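Local coordinates for MHC class I protein (Ginglymostoma cirratum, PDB 6LUP) that probably presents short peptides at the cell surface for inspection by T cells, holding them in a groove between two helices above a beta sheet, at residues A[73-76]-A[77-80]; A[83-87]-A[88-92]; A[138-141]-A[142-146]. All coordinates share one frame; numbering follows the deposited sequence.

Contact 1 (A[73-76]-A[77-80])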
loop_
_atom_site.group_PDB
_atom_site.type_symbol
_atom_site.label_atom_id
_atom_site.label_comp_id
_atom_site.label_asym_id
_atom_site.label_seq_id
_atom_site.Cartn_x
_atom_site.Cartn_y
_atom_site.Cartn_z
ATOM N N LYS A 73 13.375 13.815 10.431
ATOM C CA LYS A 73 14.475 14.495 9.760
ATOM C C LYS A 73 15.715 14.504 10.654
ATOM O O LYS A 73 16.807 14.158 10.203
ATOM C CB LYS A 73 14.099 15.911 9.316
ATOM C CG LYS A 73 15.127 16.515 8.364
ATOM C CD LYS A 73 14.538 17.578 7.448
ATOM C CE LYS A 73 14.914 18.988 7.876
ATOM N NZ LYS A 73 14.741 19.952 6.752
ATOM N N ALA A 74 15.537 14.875 11.922
ATOM C CA ALA A 74 16.624 14.822 12.900
ATOM C C ALA A 74 17.232 13.421 12.943
ATOM O O ALA A 74 18.455 13.264 13.008
ATOM C CB ALA A 74 16.128 15.232 14.274
ATOM N N ASN A 75 16.364 12.411 12.885
ATOM C CA ASN A 75 16.786 11.016 12.882
ATOM C C ASN A 75 17.767 10.689 11.759
ATOM O O ASN A 75 18.783 10.041 12.006
ATOM C CB ASN A 75 15.576 10.074 12.826
ATOM C CG ASN A 75 14.843 9.967 14.155
ATOM O OD1 ASN A 75 13.933 9.150 14.301
ATOM N ND2 ASN A 75 15.237 10.783 15.129
ATOM N N ILE A 76 17.484 11.146 10.538
ATOM C CA ILE A 76 18.341 10.805 9.394
ATOM C C ILE A 76 19.770 11.311 9.590
ATOM O O ILE A 76 20.720 10.632 9.208
ATOM C CB ILE A 76 17.764 11.230 8.013
ATOM C CG1 ILE A 76 17.840 12.748 7.806
ATOM C CG2 ILE A 76 16.343 10.704 7.833
ATOM C CD1 ILE A 76 17.710 13.199 6.363
ATOM N N ASP A 77 19.911 12.482 10.211
ATOM C CA ASP A 77 21.231 13.025 10.534
ATOM C C ASP A 77 21.889 12.264 11.676
ATOM O O ASP A 77 23.090 12.008 11.638
ATOM C CB ASP A 77 21.157 14.517 10.870
ATOM C CG ASP A 77 20.888 15.380 9.650
ATOM O OD1 ASP A 77 19.700 15.568 9.302
ATOM O OD2 ASP A 77 21.864 15.877 9.043
ATOM N N ILE A 78 21.101 11.903 12.685
ATOM C CA ILE A 78 21.608 11.149 13.834
ATOM C C ILE A 78 22.163 9.788 13.406
ATOM O O ILE A 78 23.271 9.411 13.798
ATOM C CB ILE A 78 20.535 10.982 14.940
ATOM C CG1 ILE A 78 20.203 12.339 15.572
ATOM C CG2 ILE A 78 21.007 10.012 16.018
ATOM C CD1 ILE A 78 18.934 12.351 16.398
ATOM N N LEU A 79 21.400 9.070 12.586
ATOM C CA LEU A 79 21.774 7.720 12.173
ATOM C C LEU A 79 22.893 7.687 11.131
ATOM O O LEU A 79 23.642 6.714 11.058
ATOM C CB LEU A 79 20.550 6.934 11.695
ATOM C CG LEU A 79 19.525 6.569 12.775
ATOM C CD1 LEU A 79 18.348 5.832 12.160
ATOM C CD2 LEU A 79 20.138 5.744 13.896
ATOM N N SER A 80 23.002 8.749 10.335
ATOM C CA SER A 80 24.113 8.898 9.397
ATOM C C SER A 80 25.432 8.989 10.156
ATOM O O SER A 80 26.419 8.357 9.776
ATOM C CB SER A 80 23.926 10.136 8.519
ATOM O OG SER A 80 22.832 9.970 7.636
#
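Ile78, Leu79 and Ser80 each return a backbone N-H to the carbonyl four residues earlier, so that 73-80 runs as unbroken alpha helix. The bond from Leu79 N to Asn75 O spans 2.9 Å, and that from Ile78 N to Ala74 O 3.0 Å. The third bond of the series is different, because Ile76 O accepts twice from one residue. Ser80 OG comes to 2.7 Å from Ile76 O, tilted 22° from the carbonyl plane, while Ser80 N, 3.2 Å from Ile76 O, approaches over the opposite face. With chi1 at -68°, the hydroxyl of Ser80 swings back along the helix toward the preceding turn. One carbonyl oxygen thus satisfies both the amide and the hydroxyl of Ser80.

The other side chains pack mainly against backbone. Ile78 CG1 rests 3.2 Å from Ala74 O, and its CD1 extends alongside the same carbonyl. Ile76 CG1, which a chi1 of 73° sets close to the following amide, passes 3.7 Å from Asp77 OD1, an apolar branch beside a carboxylate oxygen. On the buried side Leu79 CG sits 3.6 Å from Asn75 O. Asn75 and Leu79 both touch Tyr92 of the sheet and pack on apolar side chains of the bound peptide, while Lys73 forms a salt bridge with Glu20. A long helix with one flank on the beta sheet and on the peptide is characteristic of the alpha-1 wall of the MHC class I binding groove.

Contact 2 (A[83-87]-A[88-92])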
loop_
_atom_site.group_PDB
_atom_site.type_symbol
_atom_site.label_atom_id
_atom_site.label_comp_id
_atom_site.label_asym_id
_atom_site.label_seq_id
_atom_site.Cartn_x
_atom_site.Cartn_y
_atom_site.Cartn_z
ATOM N N THR A 83 26.283 5.535 11.682
ATOM C CA THR A 83 26.728 4.549 10.700
ATOM C C THR A 83 27.871 5.090 9.840
ATOM O O THR A 83 28.249 4.477 8.837
ATOM C CB THR A 83 25.562 4.097 9.795
ATOM O OG1 THR A 83 24.866 5.246 9.304
ATOM C CG2 THR A 83 24.590 3.224 10.567
ATOM N N ASN A 84 28.419 6.235 10.250
ATOM C CA ASN A 84 29.483 6.938 9.518
ATOM C C ASN A 84 29.158 7.152 8.035
ATOM O O ASN A 84 30.044 7.113 7.179
ATOM C CB ASN A 84 30.840 6.239 9.708
ATOM C CG ASN A 84 31.386 6.385 11.122
ATOM O OD1 ASN A 84 31.555 7.498 11.626
ATOM N ND2 ASN A 84 31.672 5.257 11.763
ATOM N N GLN A 85 27.874 7.266 7.737
ATOM C CA GLN A 85 27.476 7.645 6.360
ATOM C C GLN A 85 27.538 9.168 6.334
ATOM O O GLN A 85 27.251 9.777 7.372
ATOM C CB GLN A 85 26.068 7.153 6.055
ATOM C CG GLN A 85 25.888 5.663 6.260
ATOM C CD GLN A 85 25.070 5.065 5.146
ATOM O OE1 GLN A 85 25.264 5.376 3.980
ATOM N NE2 GLN A 85 24.147 4.193 5.504
ATOM N N THR A 86 27.872 9.786 5.210
ATOM C CA THR A 86 27.985 11.257 5.323
ATOM C C THR A 86 27.061 11.978 4.361
ATOM O O THR A 86 26.966 13.200 4.468
ATOM C CB THR A 86 29.380 11.761 4.976
ATOM O OG1 THR A 86 29.289 13.131 5.359
ATOM C CG2 THR A 86 29.684 11.628 3.497
ATOM N N GLY A 87 26.455 11.272 3.427
ATOM C CA GLY A 87 25.548 12.005 2.537
ATOM C C GLY A 87 24.801 11.052 1.651
ATOM O O GLY A 87 24.829 9.852 1.913
ATOM N N GLY A 88 24.147 11.573 0.632
ATOM C CA GLY A 88 23.463 10.634 -0.255
ATOM C C GLY A 88 21.990 10.600 0.038
ATOM O O GLY A 88 21.502 11.499 0.710
ATOM N N ILE A 89 21.328 9.545 -0.404
ATOM C CA ILE A 89 19.875 9.525 -0.259
ATOM C C ILE A 89 19.487 8.563 0.862
ATOM O O ILE A 89 19.854 7.387 0.828
ATOM C CB ILE A 89 19.181 9.155 -1.588
ATOM C CG1 ILE A 89 19.492 10.213 -2.653
ATOM C CG2 ILE A 89 17.673 9.028 -1.399
ATOM C CD1 ILE A 89 19.551 9.681 -4.069
ATOM N N HIS A 90 18.759 9.070 1.856
ATOM C CA HIS A 90 18.421 8.278 3.042
ATOM C C HIS A 90 16.961 8.385 3.492
ATOM O O HIS A 90 16.264 9.344 3.163
ATOM C CB HIS A 90 19.374 8.610 4.192
ATOM C CG HIS A 90 20.805 8.305 3.880
ATOM N ND1 HIS A 90 21.282 7.017 3.764
ATOM C CD2 HIS A 90 21.858 9.121 3.636
ATOM C CE1 HIS A 90 22.571 7.052 3.473
ATOM N NE2 HIS A 90 22.945 8.316 3.390
ATOM N N THR A 91 16.524 7.386 4.255
ATOM C CA THR A 91 15.122 7.222 4.623
ATOM C C THR A 91 14.959 6.813 6.085
ATOM O O THR A 91 15.763 6.047 6.624
ATOM C CB THR A 91 14.453 6.152 3.729
ATOM O OG1 THR A 91 14.507 6.575 2.364
ATOM C CG2 THR A 91 13.001 5.935 4.102
ATOM N N TYR A 92 13.919 7.341 6.720
ATOM C CA TYR A 92 13.431 6.788 7.972
ATOM C C TYR A 92 11.973 6.366 7.802
ATOM O O TYR A 92 11.208 7.020 7.089
ATOM C CB TYR A 92 13.570 7.792 9.117
ATOM C CG TYR A 92 13.510 7.155 10.492
ATOM C CD1 TYR A 92 14.666 6.693 11.121
ATOM C CD2 TYR A 92 12.298 7.007 11.161
ATOM C CE1 TYR A 92 14.617 6.108 12.377
ATOM C CE2 TYR A 92 12.238 6.422 12.415
ATOM C CZ TYR A 92 13.399 5.977 13.022
ATOM O OH TYR A 92 13.339 5.398 14.271
#
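A chi1 of -61° directs the imidazole of His90 back toward Gly87 and Gln85, and Gln85, bent at its own second torsion, brings its amide to the same ring. His90 NE2 donates to Gly87 O at 2.8 Å in a bent bond, with an N-H...O angle of 140°. It also reaches the oxygen from 51° above the carbonyl plane, off the lone pairs, and the oxygen is in turn tilted out of the imidazole plane. At the neighbouring part of the ring edge, Gln85 OE1 lies 3.2 Å from His90 CE1, the amide plane standing almost perpendicular to the imidazole. The ring is held from its other nitrogen too, since His90 ND1 is hydrogen-bonded to Asp116, and its rotation should be well fixed. Both ring nitrogens face acceptors, which is consistent with a doubly protonated imidazole, probably stabilised by the Asp116 carboxylate. Trp115 meets the ring at a shallow angle and is also touched by Gln85. The buried histidine thus holds the exposed loop at the carbonyl of Gly87, where the chain leads from the alpha-1 helix into the first strand of the alpha-2 domain, at one end of the MHC class I platform.

Contact 3 (A[138-141]-A[142-146])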
loop_
_atom_site.group_PDB
_atom_site.type_symbol
_atom_site.label_atom_id
_atom_site.label_comp_id
_atom_site.label_asym_id
_atom_site.label_seq_id
_atom_site.Cartn_x
_atom_site.Cartn_y
_atom_site.Cartn_z
ATOM N N GLU A 138 21.369 0.105 19.490
ATOM C CA GLU A 138 21.626 -0.246 20.888
ATOM C C GLU A 138 21.592 0.950 21.829
ATOM O O GLU A 138 21.052 0.862 22.934
ATOM C CB GLU A 138 22.959 -0.985 21.021
ATOM C CG GLU A 138 22.934 -2.399 20.462
ATOM C CD GLU A 138 24.276 -3.103 20.556
ATOM O OE1 GLU A 138 25.138 -2.669 21.354
ATOM O OE2 GLU A 138 24.464 -4.102 19.825
ATOM N N ILE A 139 22.159 2.066 21.385
ATOM C CA ILE A 139 22.193 3.281 22.197
ATOM C C ILE A 139 20.796 3.902 22.372
ATOM O O ILE A 139 20.510 4.518 23.404
ATOM C CB ILE A 139 23.245 4.297 21.671
ATOM C CG1 ILE A 139 23.388 5.498 22.618
ATOM C CG2 ILE A 139 22.937 4.742 20.250
ATOM C CD1 ILE A 139 24.105 5.183 23.916
ATOM N N THR A 140 19.931 3.713 21.376
ATOM C CA THR A 140 18.532 4.143 21.459
ATOM C C THR A 140 17.722 3.188 22.345
ATOM O O THR A 140 16.905 3.632 23.160
ATOM C CB THR A 140 17.898 4.267 20.055
ATOM O OG1 THR A 140 18.541 5.323 19.331
ATOM C CG2 THR A 140 16.408 4.574 20.143
ATOM N N LYS A 141 17.963 1.887 22.182
ATOM C CA LYS A 141 17.295 0.852 22.976
ATOM C C LYS A 141 17.523 1.056 24.473
ATOM O O LYS A 141 16.593 0.923 25.274
ATOM C CB LYS A 141 17.767 -0.544 22.553
ATOM C CG LYS A 141 17.281 -1.666 23.455
ATOM C CD LYS A 141 17.898 -3.007 23.094
ATOM C CE LYS A 141 17.816 -3.987 24.255
ATOM N NZ LYS A 141 16.434 -4.181 24.769
ATOM N N ASN A 142 18.758 1.385 24.838
ATOM C CA ASN A 142 19.109 1.600 26.235
ATOM C C ASN A 142 18.408 2.815 26.829
ATOM O O ASN A 142 18.025 2.800 28.001
ATOM C CB ASN A 142 20.627 1.701 26.410
ATOM C CG ASN A 142 21.337 0.372 26.191
ATOM O OD1 ASN A 142 22.564 0.326 26.117
ATOM N ND2 ASN A 142 20.570 -0.714 26.092
ATOM N N LYS A 143 18.232 3.856 26.017
ATOM C CA LYS A 143 17.495 5.047 26.432
ATOM C C LYS A 143 16.001 4.756 26.547
ATOM O O LYS A 143 15.358 5.142 27.525
ATOM C CB LYS A 143 17.725 6.197 25.451
ATOM C CG LYS A 143 19.132 6.771 25.484
ATOM C CD LYS A 143 19.410 7.663 24.285
ATOM C CE LYS A 143 18.847 9.061 24.481
ATOM N NZ LYS A 143 19.304 9.975 23.397
ATOM N N TRP A 144 15.465 4.059 25.548
ATOM C CA TRP A 144 14.028 3.818 25.443
ATOM C C TRP A 144 13.504 2.780 26.429
ATOM O O TRP A 144 12.346 2.850 26.838
ATOM C CB TRP A 144 13.658 3.449 24.006
ATOM C CG TRP A 144 13.620 4.634 23.073
ATOM C CD1 TRP A 144 14.149 5.876 23.292
ATOM C CD2 TRP A 144 13.039 4.675 21.767
ATOM N NE1 TRP A 144 13.923 6.689 22.211
ATOM C CE2 TRP A 144 13.244 5.978 21.259
ATOM C CE3 TRP A 144 12.362 3.739 20.975
ATOM C CZ2 TRP A 144 12.794 6.370 19.995
ATOM C CZ3 TRP A 144 11.917 4.127 19.718
ATOM C CH2 TRP A 144 12.137 5.432 19.241
ATOM N N ASP A 145 14.349 1.824 26.810
ATOM C CA ASP A 145 13.976 0.825 27.817
ATOM C C ASP A 145 13.832 1.455 29.201
ATOM O O ASP A 145 12.993 1.031 29.997
ATOM C CB ASP A 145 14.990 -0.323 27.862
ATOM C CG ASP A 145 14.865 -1.269 26.673
ATOM O OD1 ASP A 145 13.759 -1.404 26.103
ATOM O OD2 ASP A 145 15.887 -1.892 26.315
ATOM N N ARG A 146 14.660 2.466 29.469
ATOM C CA ARG A 146 14.612 3.235 30.713
ATOM C C ARG A 146 13.354 4.095 30.813
ATOM O O ARG A 146 12.796 4.257 31.900
ATOM C CB ARG A 146 15.852 4.133 30.837
ATOM C CG ARG A 146 16.961 3.604 31.740
ATOM C CD ARG A 146 17.548 2.292 31.239
ATOM N NE ARG A 146 18.648 1.825 32.082
ATOM C CZ ARG A 146 19.906 1.670 31.674
ATOM N NH1 ARG A 146 20.247 1.928 30.415
ATOM N NH2 ARG A 146 20.827 1.240 32.527
#
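Asn142 N bonds to Glu138 O at 3.0 Å, one turn back in the first, short segment of the alpha-2 helix of the MHC class I groove, where Thr140, Lys143 and Trp144 are consistent with the F-pocket end that holds the peptide C-terminus. The carboxamide of Asn142 folds over the same carbonyl. Next, Lys143 lays CG and CD along Ile139 O before a bend at its third torsion (81°) carries the ammonium away to a salt bridge with the peptide backbone, probably its C-terminal carboxylate. Trp144 is gripped through both backbone and side chain: its N reaches Thr140 O at 2.8 Å, and Thr140 CG2 sits over one face of the indole in a CH-pi contact, 3.7 Å from the centre of the five-membered ring and 13° off its normal. Thr140 OG1 and Trp144 NE1 each bond to the peptide backbone, and Arg82 also holds Thr140 OG1. At Asp145 the carboxylate joins the helix to strand 129-131: OD1 accepts from Trp130 N, and Lys141 NZ, itself bonded to Trp130 O, meets the second oxygen. That salt bridge puts Lys141 NZ 2.8 Å from Asp145 OD2, on the oxygen's syn lone pair.

All three contacts sit toward one end of the peptide-binding platform. Contacts 1 and 3 are partly buried single-helix contacts, on helices 55-82 and 135-146, with centres about 16 Å apart and no touch between them; contact 2 is a surface loop contact built around one buried histidine. Contacts 1 and 2 are directly joined, Leu79 CD1 packing 3.7 Å from Tyr92 CE1. The chemistry follows position: contact 1 relies on backbone bonds and a serine hydroxyl and meets the peptide through packing as it lines one wall of the groove, whereas contact 3, on the facing wall, adds a salt bridge and a CH-pi contact and grips the peptide backbone with polar bonds.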